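Local structure of mandelate racemase / muconate lactonizing enzyme, C-terminal domain protein (Pseudovibrio sp. JE062, 4JHM) at residues 144-149 and 176-181; 166-171 and 195-200; 154-159 and 325-330; 162-167 and 189-194. The protein is of unknown function but belongs to the enolase superfamily, joining an enolase-like N-terminal domain to a C-terminal domain of the TIM-barrel clan. All blocks are in the same frame, centred on the assembly; numbering follows the deposited sequence.

Interaction 1: 144-149 and 176-181; sequences DTVEEY and VALVEA
Val146 and Tyr149 pack against one side of helix 172-186, meeting Leu178 and Ala181 in an apolar contact between that helix and the turn leading into helix 149-159, on the outer layer of the TIM-barrel-like domain. The two branches of Val146 divide the work. CG2 rests on the helix backbone, 3.5 Å from Leu178 CA, while CG1 reaches one turn further on, to 3.9 Å from Ala181 CB. Alanine at 181 offers just a methyl, and the valine lies directly against it. Ala177 adds a looser edge, its CB 4.5 Å from Val146 CG2.

The second element is a CH-pi contact. Leu178 CG stands anti to its backbone N (chi1 166°), and its CD1 methyl lies over one face of the Tyr149 ring. Leu178 CD1 is 3.6 Å from the centroid of the Tyr149 ring, 16° off the normal, the leucine methyl shifted toward Tyr149 CD1, and the two side chains cross at about a right angle. The ring is held from further out: its OH is hydrogen-bonded to His167 O, and Phe143 meets it edge-to-face.

The turn carrying Val146 is tied back by Glu148, whose carboxylate takes two donors from Thr145. Glu148 OE2 accepts Thr145 OG1 at 2.9 Å through its anti lone pair, and Thr145 N at 3.2 Å from above the carboxylate plane.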
loop_
_atom_site.group_PDB
_atom_site.type_symbol
_atom_site.label_atom_id
_atom_site.label_comp_id
_atom_site.label_asym_id
_atom_site.label_seq_id
_atom_site.Cartn_x
_atom_site.Cartn_y
_atom_site.Cartn_z
ATOM N N ASP A 144 -43.141 -4.029 18.754
ATOM C CA ASP A 144 -43.410 -2.595 18.649
ATOM C C ASP A 144 -42.833 -1.809 19.827
ATOM O O ASP A 144 -42.366 -0.683 19.653
ATOM C CB ASP A 144 -44.916 -2.333 18.537
ATOM C CG ASP A 144 -45.450 -2.570 17.134
ATOM O OD1 ASP A 144 -45.201 -3.656 16.575
ATOM O OD2 ASP A 144 -46.123 -1.669 16.589
ATOM N N THR A 145 -42.875 -2.398 21.019
ATOM C CA THR A 145 -42.309 -1.763 22.209
ATOM C C THR A 145 -41.207 -2.612 22.832
ATOM O O THR A 145 -41.225 -3.839 22.743
ATOM C CB THR A 145 -43.382 -1.504 23.279
ATOM O OG1 THR A 145 -44.151 -2.694 23.489
ATOM C CG2 THR A 145 -44.302 -0.378 22.852
ATOM N N VAL A 146 -40.255 -1.938 23.470
ATOM C CA VAL A 146 -39.121 -2.594 24.115
ATOM C C VAL A 146 -39.557 -3.627 25.146
ATOM O O VAL A 146 -38.893 -4.651 25.319
ATOM C CB VAL A 146 -38.211 -1.566 24.822
ATOM C CG1 VAL A 146 -37.358 -2.240 25.888
ATOM C CG2 VAL A 146 -37.340 -0.838 23.810
ATOM N N GLU A 147 -40.665 -3.351 25.831
ATOM C CA GLU A 147 -41.123 -4.191 26.941
ATOM C C GLU A 147 -41.630 -5.552 26.464
ATOM O O GLU A 147 -41.593 -6.527 27.211
ATOM C CB GLU A 147 -42.214 -3.477 27.748
ATOM C CG GLU A 147 -41.719 -2.288 28.567
ATOM C CD GLU A 147 -41.273 -1.114 27.709
ATOM O OE1 GLU A 147 -41.789 -0.960 26.579
ATOM O OE2 GLU A 147 -40.406 -0.339 28.167
ATOM N N GLU A 148 -42.093 -5.615 25.220
ATOM C CA GLU A 148 -42.563 -6.869 24.638
ATOM C C GLU A 148 -41.435 -7.890 24.493
ATOM O O GLU A 148 -41.688 -9.086 24.361
ATOM C CB GLU A 148 -43.204 -6.616 23.268
ATOM C CG GLU A 148 -44.510 -5.833 23.320
ATOM C CD GLU A 148 -45.150 -5.668 21.953
ATOM O OE1 GLU A 148 -45.536 -6.690 21.346
ATOM O OE2 GLU A 148 -45.274 -4.517 21.485
ATOM N N TYR A 149 -40.193 -7.412 24.514
ATOM C CA TYR A 149 -39.031 -8.270 24.304
ATOM C C TYR A 149 -38.713 -9.164 25.500
ATOM O O TYR A 149 -38.173 -10.255 25.331
ATOM C CB TYR A 149 -37.798 -7.424 23.962
ATOM C CG TYR A 149 -37.706 -7.036 22.501
ATOM C CD1 TYR A 149 -38.330 -5.893 22.023
ATOM C CD2 TYR A 149 -36.997 -7.821 21.597
ATOM C CE1 TYR A 149 -38.253 -5.539 20.688
ATOM C CE2 TYR A 149 -36.918 -7.477 20.261
ATOM C CZ TYR A 149 -37.547 -6.334 19.810
ATOM O OH TYR A 149 -37.470 -5.983 18.482
ATOM N N VAL A 176 -31.356 1.829 20.495
ATOM C CA VAL A 176 -30.539 2.115 21.671
ATOM C C VAL A 176 -31.353 1.945 22.952
ATOM O O VAL A 176 -30.832 1.484 23.967
ATOM C CB VAL A 176 -29.940 3.535 21.618
ATOM C CG1 VAL A 176 -29.495 3.985 23.003
ATOM C CG2 VAL A 176 -28.770 3.584 20.644
ATOM N N ALA A 177 -32.627 2.324 22.905
ATOM C CA ALA A 177 -33.509 2.155 24.057
ATOM C C ALA A 177 -33.739 0.670 24.305
ATOM O O ALA A 177 -33.871 0.229 25.445
ATOM C CB ALA A 177 -34.832 2.868 23.826
ATOM N N LEU A 178 -33.786 -0.098 23.222
ATOM C CA LEU A 178 -33.935 -1.540 23.311
ATOM C C LEU A 178 -32.658 -2.151 23.862
ATOM O O LEU A 178 -32.635 -2.720 24.950
ATOM C CB LEU A 178 -34.221 -2.116 21.926
ATOM C CG LEU A 178 -34.072 -3.631 21.795
ATOM C CD1 LEU A 178 -35.236 -4.340 22.467
ATOM C CD2 LEU A 178 -33.984 -4.026 20.331
ATOM N N VAL A 179 -31.587 -2.012 23.095
ATOM C CA VAL A 179 -30.304 -2.614 23.425
ATOM C C VAL A 179 -29.868 -2.392 24.878
ATOM O O VAL A 179 -29.377 -3.314 25.520
ATOM C CB VAL A 179 -29.218 -2.107 22.455
ATOM C CG1 VAL A 179 -27.870 -2.031 23.139
ATOM C CG2 VAL A 179 -29.152 -3.008 21.229
ATOM N N GLU A 180 -30.050 -1.181 25.396
ATOM C CA GLU A 180 -29.584 -0.845 26.743
ATOM C C GLU A 180 -30.469 -1.451 27.837
ATOM O O GLU A 180 -29.971 -1.906 28.873
ATOM C CB GLU A 180 -29.492 0.676 26.907
ATOM C CG GLU A 180 -28.409 1.310 26.048
ATOM C CD GLU A 180 -28.174 2.777 26.361
ATOM O OE1 GLU A 180 -29.161 3.517 26.538
ATOM O OE2 GLU A 180 -26.997 3.193 26.417
ATOM N N ALA A 181 -31.777 -1.457 27.600
ATOM C CA ALA A 181 -32.731 -2.035 28.542
ATOM C C ALA A 181 -32.535 -3.544 28.678
ATOM O O ALA A 181 -32.749 -4.109 29.751
ATOM C CB ALA A 181 -34.154 -1.728 28.101
#

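Interaction 2: 166-171 and 195-200; sequences LHCYCV and LDTAGF
Strands 163-167 and 192-196, paired in parallel at Leu166 and Leu195, run out here into two loops that stay in contact beyond the sheet, at the C-terminal ends of two neighbouring strands of the barrel. The sheet bond is Asp196 N to Leu166 O, 3.2 Å long and nearly along the C=O axis. One residue on, His167 and Asp196 extend side by side from the same face. Asp196 CG is anti to its backbone N (chi1 180°), beside the carbonyl carbon. His167 NE2 meets Asp196 OD2 at 3.3 Å, a weak hydrogen bond bent to 126° at the hydrogen, with ring and carboxylate planes 48° apart. The stronger polar partner of the ring is Thr140 O, bonded to ND1.

The other carboxylate oxygen shapes its own loop: Ala198 N donates to Asp196 OD1 at 2.7 Å, an Asx turn that leads into a type I' turn from Thr197 to Phe200. Two cysteines make the apolar contacts: Cys168 SG lies 3.7 Å from Leu195 CD1 of the strand, and Cys170 SG lies 3.9 Å from Ala198 CB of the loop. Phe200, on the exposed side, brings CD2 to 4.1 Å from Cys170 CB, which stands oblique to its ring.

Asp196 OD2 also lies close to Glu222 OE2 of strand 220-222, the next strand of the sheet. Helix 172-186, the connection between the two strands, covers Cys168 and Leu195 through Leu178 and Val179, and helix 203-215 closes over Leu195 with Met209 and Met213.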
loop_
_atom_site.group_PDB
_atom_site.type_symbol
_atom_site.label_atom_id
_atom_site.label_comp_id
_atom_site.label_asym_id
_atom_site.label_seq_id
_atom_site.Cartn_x
_atom_site.Cartn_y
_atom_site.Cartn_z
ATOM N N LEU A 166 -31.277 -10.469 18.325
ATOM C CA LEU A 166 -32.429 -9.597 18.275
ATOM C C LEU A 166 -32.577 -9.001 16.886
ATOM O O LEU A 166 -31.623 -8.472 16.341
ATOM C CB LEU A 166 -32.258 -8.451 19.269
ATOM C CG LEU A 166 -31.951 -8.825 20.714
ATOM C CD1 LEU A 166 -31.383 -7.621 21.448
ATOM C CD2 LEU A 166 -33.200 -9.339 21.400
ATOM N N HIS A 167 -33.770 -9.088 16.311
ATOM C CA HIS A 167 -34.107 -8.215 15.197
ATOM C C HIS A 167 -34.732 -6.977 15.807
ATOM O O HIS A 167 -35.507 -7.070 16.761
ATOM C CB HIS A 167 -35.040 -8.888 14.194
ATOM C CG HIS A 167 -34.329 -9.793 13.238
ATOM N ND1 HIS A 167 -34.439 -11.166 13.284
ATOM C CD2 HIS A 167 -33.475 -9.519 12.224
ATOM C CE1 HIS A 167 -33.696 -11.698 12.332
ATOM N NE2 HIS A 167 -33.099 -10.721 11.674
ATOM N N CYS A 168 -34.370 -5.817 15.276
ATOM C CA CYS A 168 -34.712 -4.558 15.915
ATOM C C CYS A 168 -35.402 -3.592 14.963
ATOM O O CYS A 168 -35.755 -3.944 13.835
ATOM C CB CYS A 168 -33.449 -3.917 16.491
ATOM S SG CYS A 168 -32.197 -3.529 15.251
ATOM N N TYR A 169 -35.590 -2.367 15.436
ATOM C CA TYR A 169 -36.266 -1.338 14.669
ATOM C C TYR A 169 -35.400 -0.860 13.509
ATOM O O TYR A 169 -35.910 -0.331 12.525
ATOM C CB TYR A 169 -36.637 -0.174 15.590
ATOM C CG TYR A 169 -37.408 -0.622 16.814
ATOM C CD1 TYR A 169 -38.780 -0.819 16.756
ATOM C CD2 TYR A 169 -36.764 -0.866 18.022
ATOM C CE1 TYR A 169 -39.491 -1.238 17.867
ATOM C CE2 TYR A 169 -37.468 -1.285 19.138
ATOM C CZ TYR A 169 -38.833 -1.468 19.055
ATOM O OH TYR A 169 -39.548 -1.885 20.155
ATOM N N CYS A 170 -34.092 -1.066 13.620
ATOM C CA CYS A 170 -33.155 -0.597 12.606
ATOM C C CYS A 170 -33.188 0.926 12.521
ATOM O O CYS A 170 -32.967 1.513 11.463
ATOM C CB CYS A 170 -33.465 -1.235 11.254
ATOM S SG CYS A 170 -33.374 -3.036 11.310
ATOM N N VAL A 171 -33.472 1.543 13.665
ATOM C CA VAL A 171 -33.423 2.985 13.837
ATOM C C VAL A 171 -32.602 3.255 15.103
ATOM O O VAL A 171 -33.111 3.176 16.221
ATOM C CB VAL A 171 -34.843 3.578 13.967
ATOM C CG1 VAL A 171 -34.789 5.047 14.359
ATOM C CG2 VAL A 171 -35.615 3.393 12.668
ATOM N N LEU A 195 -27.112 -8.501 17.299
ATOM C CA LEU A 195 -28.009 -7.475 16.788
ATOM C C LEU A 195 -27.930 -7.406 15.270
ATOM O O LEU A 195 -26.835 -7.336 14.708
ATOM C CB LEU A 195 -27.624 -6.125 17.384
ATOM C CG LEU A 195 -28.557 -4.954 17.094
ATOM C CD1 LEU A 195 -29.932 -5.213 17.686
ATOM C CD2 LEU A 195 -27.963 -3.672 17.657
ATOM N N ASP A 196 -29.086 -7.436 14.609
ATOM C CA ASP A 196 -29.155 -7.281 13.150
ATOM C C ASP A 196 -29.851 -5.962 12.786
ATOM O O ASP A 196 -31.045 -5.793 13.046
ATOM C CB ASP A 196 -29.896 -8.467 12.516
ATOM C CG ASP A 196 -30.005 -8.354 10.999
ATOM O OD1 ASP A 196 -29.640 -7.296 10.452
ATOM O OD2 ASP A 196 -30.454 -9.321 10.350
ATOM N N THR A 197 -29.104 -5.030 12.196
ATOM C CA THR A 197 -29.656 -3.726 11.827
ATOM C C THR A 197 -29.883 -3.614 10.313
ATOM O O THR A 197 -29.998 -2.511 9.768
ATOM C CB THR A 197 -28.753 -2.568 12.306
ATOM O OG1 THR A 197 -27.451 -2.698 11.723
ATOM C CG2 THR A 197 -28.627 -2.567 13.824
ATOM N N ALA A 198 -29.928 -4.762 9.641
ATOM C CA ALA A 198 -30.345 -4.847 8.242
ATOM C C ALA A 198 -29.785 -3.750 7.338
ATOM O O ALA A 198 -30.431 -3.341 6.380
ATOM C CB ALA A 198 -31.862 -4.849 8.167
ATOM N N GLY A 199 -28.592 -3.268 7.651
ATOM C CA GLY A 199 -27.893 -2.331 6.780
ATOM C C GLY A 199 -28.423 -0.910 6.756
ATOM O O GLY A 199 -27.961 -0.100 5.961
ATOM N N PHE A 200 -29.364 -0.582 7.634
ATOM C CA PHE A 200 -30.014 0.727 7.560
ATOM C C PHE A 200 -29.388 1.838 8.408
ATOM O O PHE A 200 -29.803 2.983 8.307
ATOM C CB PHE A 200 -31.510 0.599 7.875
ATOM C CG PHE A 200 -32.274 -0.210 6.857
ATOM C CD1 PHE A 200 -31.808 -0.337 5.549
ATOM C CD2 PHE A 200 -33.468 -0.827 7.199
ATOM C CE1 PHE A 200 -32.506 -1.078 4.613
ATOM C CE2 PHE A 200 -34.173 -1.566 6.265
ATOM C CZ PHE A 200 -33.691 -1.692 4.971
#

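Interaction 3: 154-159 and 325-330; sequences DDCIEH and QFYPYE
His159 of helix 149-159 meets Tyr327 and Tyr329 in an aromatic cluster just beyond strand 323-326. This is the compact part of the contact. His159 CG is anti to its backbone N (chi1 -165°), which sets it beside the carbonyl carbon. With Tyr327 the imidazole forms an offset stack, ring centroids 4.9 Å apart and planes at 28°. The displacement brings the phenol oxygen over the rim of the imidazole, on the CG-ND1 side, with Tyr327 OH 3.5 Å from His159 CG. Tyr329 arrives differently, tip to tip, its OH at the edge of the imidazole near NE2 and the two ring planes turned 53° apart. Tyr327 CD1 in turn lies over one face of the Tyr329 ring, so the two phenols pack on each other as well. The buried Cys156 brings SG obliquely to the Tyr327 ring, 4.0 Å from CD2 of that tyrosine. Phe161 meets the same ring edge-to-face, and the Tyr327 carbonyl is bonded to Tyr152 OH on helix 149-159.

Toward the exposed side the packing becomes sparse: Asp155 offers its CB to the edge of the Tyr327 ring, 4.4 Å from CE2.

Helix and strand end are thus joined by one offset stack, His159 on Tyr327, with Tyr329 meeting the imidazole obliquely. Tyr329 OH has a weak hydrogen bond to Thr342 N as well. The chemistry is that of a mixed cluster, in which phenol oxygens and imidazole nitrogens sit among aromatic faces.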
loop_
_atom_site.group_PDB
_atom_site.type_symbol
_atom_site.label_atom_id
_atom_site.label_comp_id
_atom_site.label_asym_id
_atom_site.label_seq_id
_atom_site.Cartn_x
_atom_site.Cartn_y
_atom_site.Cartn_z
ATOM N N ASP A 154 -37.439 -14.342 27.974
ATOM C CA ASP A 154 -37.573 -15.227 29.126
ATOM C C ASP A 154 -37.950 -16.656 28.714
ATOM O O ASP A 154 -37.498 -17.619 29.334
ATOM C CB ASP A 154 -38.580 -14.657 30.130
ATOM C CG ASP A 154 -38.026 -13.468 30.906
ATOM O OD1 ASP A 154 -36.810 -13.199 30.811
ATOM O OD2 ASP A 154 -38.804 -12.802 31.615
ATOM N N ASP A 155 -38.769 -16.796 27.672
ATOM C CA ASP A 155 -39.023 -18.109 27.079
ATOM C C ASP A 155 -37.731 -18.671 26.507
ATOM O O ASP A 155 -37.303 -19.765 26.868
ATOM C CB ASP A 155 -40.046 -18.021 25.946
ATOM C CG ASP A 155 -41.445 -17.772 26.437
ATOM O OD1 ASP A 155 -41.739 -18.098 27.605
ATOM O OD2 ASP A 155 -42.256 -17.255 25.641
ATOM N N CYS A 156 -37.116 -17.915 25.603
ATOM C CA CYS A 156 -35.894 -18.353 24.951
ATOM C C CYS A 156 -34.973 -19.032 25.958
ATOM O O CYS A 156 -34.423 -20.097 25.685
ATOM C CB CYS A 156 -35.175 -17.170 24.299
ATOM S SG CYS A 156 -36.024 -16.460 22.867
ATOM N N ILE A 157 -34.827 -18.420 27.129
ATOM C CA ILE A 157 -33.890 -18.908 28.139
ATOM C C ILE A 157 -34.379 -20.184 28.826
ATOM O O ILE A 157 -33.573 -21.028 29.210
ATOM C CB ILE A 157 -33.586 -17.822 29.190
ATOM C CG1 ILE A 157 -32.923 -16.618 28.512
ATOM C CG2 ILE A 157 -32.680 -18.375 30.281
ATOM C CD1 ILE A 157 -32.847 -15.379 29.377
ATOM N N GLU A 158 -35.689 -20.332 28.982
ATOM C CA GLU A 158 -36.234 -21.582 29.507
ATOM C C GLU A 158 -36.146 -22.685 28.456
ATOM O O GLU A 158 -35.785 -23.819 28.771
ATOM C CB GLU A 158 -37.685 -21.417 29.976
ATOM C CG GLU A 158 -37.842 -21.219 31.478
ATOM C CD GLU A 158 -37.479 -22.460 32.283
ATOM O OE1 GLU A 158 -36.337 -22.949 32.150
ATOM O OE2 GLU A 158 -38.333 -22.945 33.062
ATOM N N HIS A 159 -36.459 -22.350 27.208
ATOM C CA HIS A 159 -36.470 -23.349 26.145
ATOM C C HIS A 159 -35.095 -23.972 25.981
ATOM O O HIS A 159 -34.971 -25.063 25.431
ATOM C CB HIS A 159 -36.948 -22.760 24.816
ATOM C CG HIS A 159 -37.317 -23.799 23.800
ATOM N ND1 HIS A 159 -38.421 -24.613 23.937
ATOM C CD2 HIS A 159 -36.726 -24.164 22.639
ATOM C CE1 HIS A 159 -38.495 -25.432 22.903
ATOM N NE2 HIS A 159 -37.478 -25.180 22.100
ATOM N N GLN A 325 -31.805 -20.273 14.411
ATOM C CA GLN A 325 -33.099 -20.894 14.652
ATOM C C GLN A 325 -34.132 -19.830 14.978
ATOM O O GLN A 325 -34.132 -19.267 16.076
ATOM C CB GLN A 325 -33.010 -21.882 15.816
ATOM C CG GLN A 325 -34.339 -22.522 16.185
ATOM C CD GLN A 325 -34.737 -23.620 15.223
ATOM O OE1 GLN A 325 -35.581 -23.426 14.346
ATOM N NE2 GLN A 325 -34.118 -24.780 15.371
ATOM N N PHE A 326 -35.008 -19.549 14.021
ATOM C CA PHE A 326 -36.096 -18.623 14.271
ATOM C C PHE A 326 -37.082 -19.256 15.248
ATOM O O PHE A 326 -37.464 -20.417 15.100
ATOM C CB PHE A 326 -36.811 -18.235 12.980
ATOM C CG PHE A 326 -37.902 -17.233 13.189
ATOM C CD1 PHE A 326 -37.630 -15.873 13.142
ATOM C CD2 PHE A 326 -39.194 -17.646 13.467
ATOM C CE1 PHE A 326 -38.633 -14.943 13.351
ATOM C CE2 PHE A 326 -40.202 -16.722 13.676
ATOM C CZ PHE A 326 -39.921 -15.368 13.618
ATOM N N TYR A 327 -37.486 -18.478 16.245
ATOM C CA TYR A 327 -38.351 -18.958 17.314
ATOM C C TYR A 327 -39.481 -17.942 17.455
ATOM O O TYR A 327 -39.211 -16.745 17.577
ATOM C CB TYR A 327 -37.530 -19.079 18.607
ATOM C CG TYR A 327 -38.215 -19.795 19.751
ATOM C CD1 TYR A 327 -38.695 -21.090 19.600
ATOM C CD2 TYR A 327 -38.356 -19.183 20.993
ATOM C CE1 TYR A 327 -39.316 -21.747 20.645
ATOM C CE2 TYR A 327 -38.976 -19.832 22.046
ATOM C CZ TYR A 327 -39.454 -21.112 21.868
ATOM O OH TYR A 327 -40.071 -21.764 22.912
ATOM N N PRO A 328 -40.750 -18.396 17.415
ATOM C CA PRO A 328 -41.263 -19.774 17.344
ATOM C C PRO A 328 -40.927 -20.505 16.045
ATOM O O PRO A 328 -40.440 -19.891 15.099
ATOM C CB PRO A 328 -42.786 -19.597 17.452
ATOM C CG PRO A 328 -43.014 -18.181 17.859
ATOM C CD PRO A 328 -41.842 -17.411 17.353
ATOM N N TYR A 329 -41.204 -21.808 16.010
ATOM C CA TYR A 329 -40.861 -22.646 14.865
ATOM C C TYR A 329 -42.026 -22.800 13.902
ATOM O O TYR A 329 -41.860 -22.724 12.688
ATOM C CB TYR A 329 -40.473 -24.056 15.316
ATOM C CG TYR A 329 -39.557 -24.143 16.514
ATOM C CD1 TYR A 329 -38.276 -23.610 16.474
ATOM C CD2 TYR A 329 -39.960 -24.801 17.674
ATOM C CE1 TYR A 329 -37.431 -23.707 17.564
ATOM C CE2 TYR A 329 -39.123 -24.901 18.768
ATOM C CZ TYR A 329 -37.860 -24.355 18.708
ATOM O OH TYR A 329 -37.016 -24.447 19.788
ATOM N N GLU A 330 -43.204 -23.035 14.468
ATOM C CA GLU A 330 -44.372 -23.509 13.725
ATOM C C GLU A 330 -44.519 -22.930 12.316
ATOM O O GLU A 330 -44.762 -23.668 11.362
ATOM C CB GLU A 330 -45.648 -23.244 14.529
ATOM C CG GLU A 330 -45.774 -24.080 15.800
ATOM C CD GLU A 330 -44.937 -23.555 16.959
ATOM O OE1 GLU A 330 -45.160 -24.003 18.101
ATOM O OE2 GLU A 330 -44.060 -22.693 16.736
#

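Interaction 4: 162-167 and 189-194; sequences TAIKLH and SGIRFM
Ile164 CG1 and Phe193 CG both stand anti to their own carbonyl carbons (chi1 -61° and -75°), and the two side chains lie side by side on one face of a parallel strand pair. Phe193 CD1 comes within 4.1 Å of Ile164 CB. On the same side, Ile191 puts CG2 over a face of the Phe193 ring and 4.3 Å from Ile164 CG1. This is the helix-covered face: Ile153 and Cys156 of helix 149-159 lie on Ile164, while Val182 and Tyr186 of helix 172-186 lie on Phe193.

Four backbone bonds join 162-167 to the start of strand 192-196. Arg192 N donates to Thr162 O, and Ile164 N returns the bond to Arg192 O at 2.7 Å. Met194 N then reaches Ile164 O at 2.9 Å, and Leu166 N continues the ladder to Met194 O. The short strand axes lie 22° apart.

The opposite face carries Ala163, Lys165, Arg192 and Met194, the last modelled as selenomethionine. Lys165 CB and Met194 CB touch at 3.8 Å where the two side chains cross at about a right angle, and Met194 SE lies 4.2 Å from Ala163 CB. Lys165 NZ makes salt bridges to Glu324 and Glu222 and a hydrogen bond to Tyr137 OH, all on other strands of the sheet, whereas Arg192 pairs with Glu219. Parallel neighbours joined through helix 172-186, with helices over one face and charged groups gathered on the other, are the beta-alpha-beta unit from which a TIM barrel is built.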
loop_
_atom_site.group_PDB
_atom_site.type_symbol
_atom_site.label_atom_id
_atom_site.label_comp_id
_atom_site.label_asym_id
_atom_site.label_seq_id
_atom_site.Cartn_x
_atom_site.Cartn_y
_atom_site.Cartn_z
ATOM N N THR A 162 -28.998 -20.631 24.104
ATOM C CA THR A 162 -27.748 -20.134 24.668
ATOM C C THR A 162 -27.377 -18.759 24.113
ATOM O O THR A 162 -26.434 -18.124 24.581
ATOM C CB THR A 162 -26.610 -21.107 24.321
ATOM O OG1 THR A 162 -26.830 -21.639 23.001
ATOM C CG2 THR A 162 -26.563 -22.245 25.328
ATOM N N ALA A 163 -28.117 -18.314 23.104
ATOM C CA ALA A 163 -27.799 -17.077 22.409
ATOM C C ALA A 163 -29.038 -16.532 21.717
ATOM O O ALA A 163 -29.890 -17.291 21.258
ATOM C CB ALA A 163 -26.695 -17.317 21.393
ATOM N N ILE A 164 -29.133 -15.210 21.647
ATOM C CA ILE A 164 -30.263 -14.567 21.005
ATOM C C ILE A 164 -29.800 -13.460 20.067
ATOM O O ILE A 164 -29.076 -12.552 20.478
ATOM C CB ILE A 164 -31.210 -13.958 22.050
ATOM C CG1 ILE A 164 -31.751 -15.055 22.971
ATOM C CG2 ILE A 164 -32.346 -13.217 21.361
ATOM C CD1 ILE A 164 -32.677 -14.544 24.053
ATOM N N LYS A 165 -30.206 -13.543 18.803
ATOM C CA LYS A 165 -29.984 -12.448 17.870
ATOM C C LYS A 165 -31.271 -11.655 17.735
ATOM O O LYS A 165 -32.230 -12.108 17.110
ATOM C CB LYS A 165 -29.528 -12.933 16.491
ATOM C CG LYS A 165 -29.414 -11.792 15.485
ATOM C CD LYS A 165 -28.853 -12.232 14.146
ATOM C CE LYS A 165 -29.907 -12.883 13.266
ATOM N NZ LYS A 165 -29.309 -13.476 12.036
ATOM N N LEU A 166 -31.277 -10.469 18.325
ATOM C CA LEU A 166 -32.429 -9.597 18.275
ATOM C C LEU A 166 -32.577 -9.001 16.886
ATOM O O LEU A 166 -31.623 -8.472 16.341
ATOM C CB LEU A 166 -32.258 -8.451 19.269
ATOM C CG LEU A 166 -31.951 -8.825 20.714
ATOM C CD1 LEU A 166 -31.383 -7.621 21.448
ATOM C CD2 LEU A 166 -33.200 -9.339 21.400
ATOM N N HIS A 167 -33.770 -9.088 16.311
ATOM C CA HIS A 167 -34.107 -8.215 15.197
ATOM C C HIS A 167 -34.732 -6.977 15.807
ATOM O O HIS A 167 -35.507 -7.070 16.761
ATOM C CB HIS A 167 -35.040 -8.888 14.194
ATOM C CG HIS A 167 -34.329 -9.793 13.238
ATOM N ND1 HIS A 167 -34.439 -11.166 13.284
ATOM C CD2 HIS A 167 -33.475 -9.519 12.224
ATOM C CE1 HIS A 167 -33.696 -11.698 12.332
ATOM N NE2 HIS A 167 -33.099 -10.721 11.674
ATOM N N SER A 189 -26.357 -12.903 32.613
ATOM C CA SER A 189 -27.152 -14.111 32.431
ATOM C C SER A 189 -26.316 -15.245 31.863
ATOM O O SER A 189 -26.641 -16.417 32.043
ATOM C CB SER A 189 -28.298 -13.825 31.466
ATOM O OG SER A 189 -28.740 -12.489 31.604
ATOM N N GLY A 190 -25.246 -14.886 31.162
ATOM C CA GLY A 190 -24.460 -15.855 30.413
ATOM C C GLY A 190 -24.987 -16.018 28.998
ATOM O O GLY A 190 -24.379 -16.700 28.178
ATOM N N ILE A 191 -26.123 -15.390 28.712
ATOM C CA ILE A 191 -26.717 -15.430 27.380
ATOM C C ILE A 191 -25.930 -14.543 26.425
ATOM O O ILE A 191 -25.558 -13.428 26.781
ATOM C CB ILE A 191 -28.179 -14.946 27.403
ATOM C CG1 ILE A 191 -29.032 -15.855 28.291
ATOM C CG2 ILE A 191 -28.750 -14.917 25.994
ATOM C CD1 ILE A 191 -29.168 -17.268 27.765
ATOM N N ARG A 192 -25.687 -15.049 25.217
ATOM C CA ARG A 192 -24.960 -14.312 24.184
ATOM C C ARG A 192 -25.943 -13.550 23.299
ATOM O O ARG A 192 -26.875 -14.143 22.759
ATOM C CB ARG A 192 -24.143 -15.275 23.315
ATOM C CG ARG A 192 -23.114 -16.111 24.064
ATOM C CD ARG A 192 -22.078 -15.234 24.740
ATOM N NE ARG A 192 -21.484 -14.274 23.809
ATOM C CZ ARG A 192 -20.780 -13.208 24.176
ATOM N NH1 ARG A 192 -20.570 -12.945 25.462
ATOM N NH2 ARG A 192 -20.284 -12.399 23.256
ATOM N N PHE A 193 -25.734 -12.246 23.142
ATOM C CA PHE A 193 -26.656 -11.411 22.372
ATOM C C PHE A 193 -26.035 -10.864 21.092
ATOM O O PHE A 193 -24.869 -10.464 21.074
ATOM C CB PHE A 193 -27.164 -10.245 23.221
ATOM C CG PHE A 193 -28.189 -10.639 24.253
ATOM C CD1 PHE A 193 -29.527 -10.752 23.913
ATOM C CD2 PHE A 193 -27.816 -10.879 25.565
ATOM C CE1 PHE A 193 -30.471 -11.105 24.859
ATOM C CE2 PHE A 193 -28.757 -11.227 26.519
ATOM C CZ PHE A 193 -30.085 -11.340 26.165
HETATM N N MSE A 194 -26.837 -10.847 20.027
HETATM C CA MSE A 194 -26.427 -10.314 18.730
HETATM C C MSE A 194 -27.478 -9.349 18.257
HETATM O O MSE A 194 -28.612 -9.371 18.735
HETATM C CB MSE A 194 -26.291 -11.417 17.679
HETATM C CG MSE A 194 -25.206 -12.428 18.025
HETATM SE SE MSE A 194 -25.987 -14.016 18.903
HETATM C CE MSE A 194 -25.344 -15.391 17.649
#

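Interactions 2 and 4 are successive lengths of one strand pair, 163-167 with 192-196; they share Leu166 and His167, and their centres lie 14 Å apart. Interaction 1 joins the outer layer to this pair, since Tyr149 OH is 2.8 Å from His167 O and Tyr149 CD2 is 4.1 Å from Leu166 CD2. Interaction 3 touches interaction 4 through helix 149-159, where Cys156 CB is 3.6 Å from Ile164 CD1, yet it stays about 6 Å from interaction 2 at the nearest atoms. Interaction 2 occupies the C-terminal strand ends, the side on which enolase-superfamily barrels generally hold their active sites; interaction 3 lies about 19 Å from it, centre to centre.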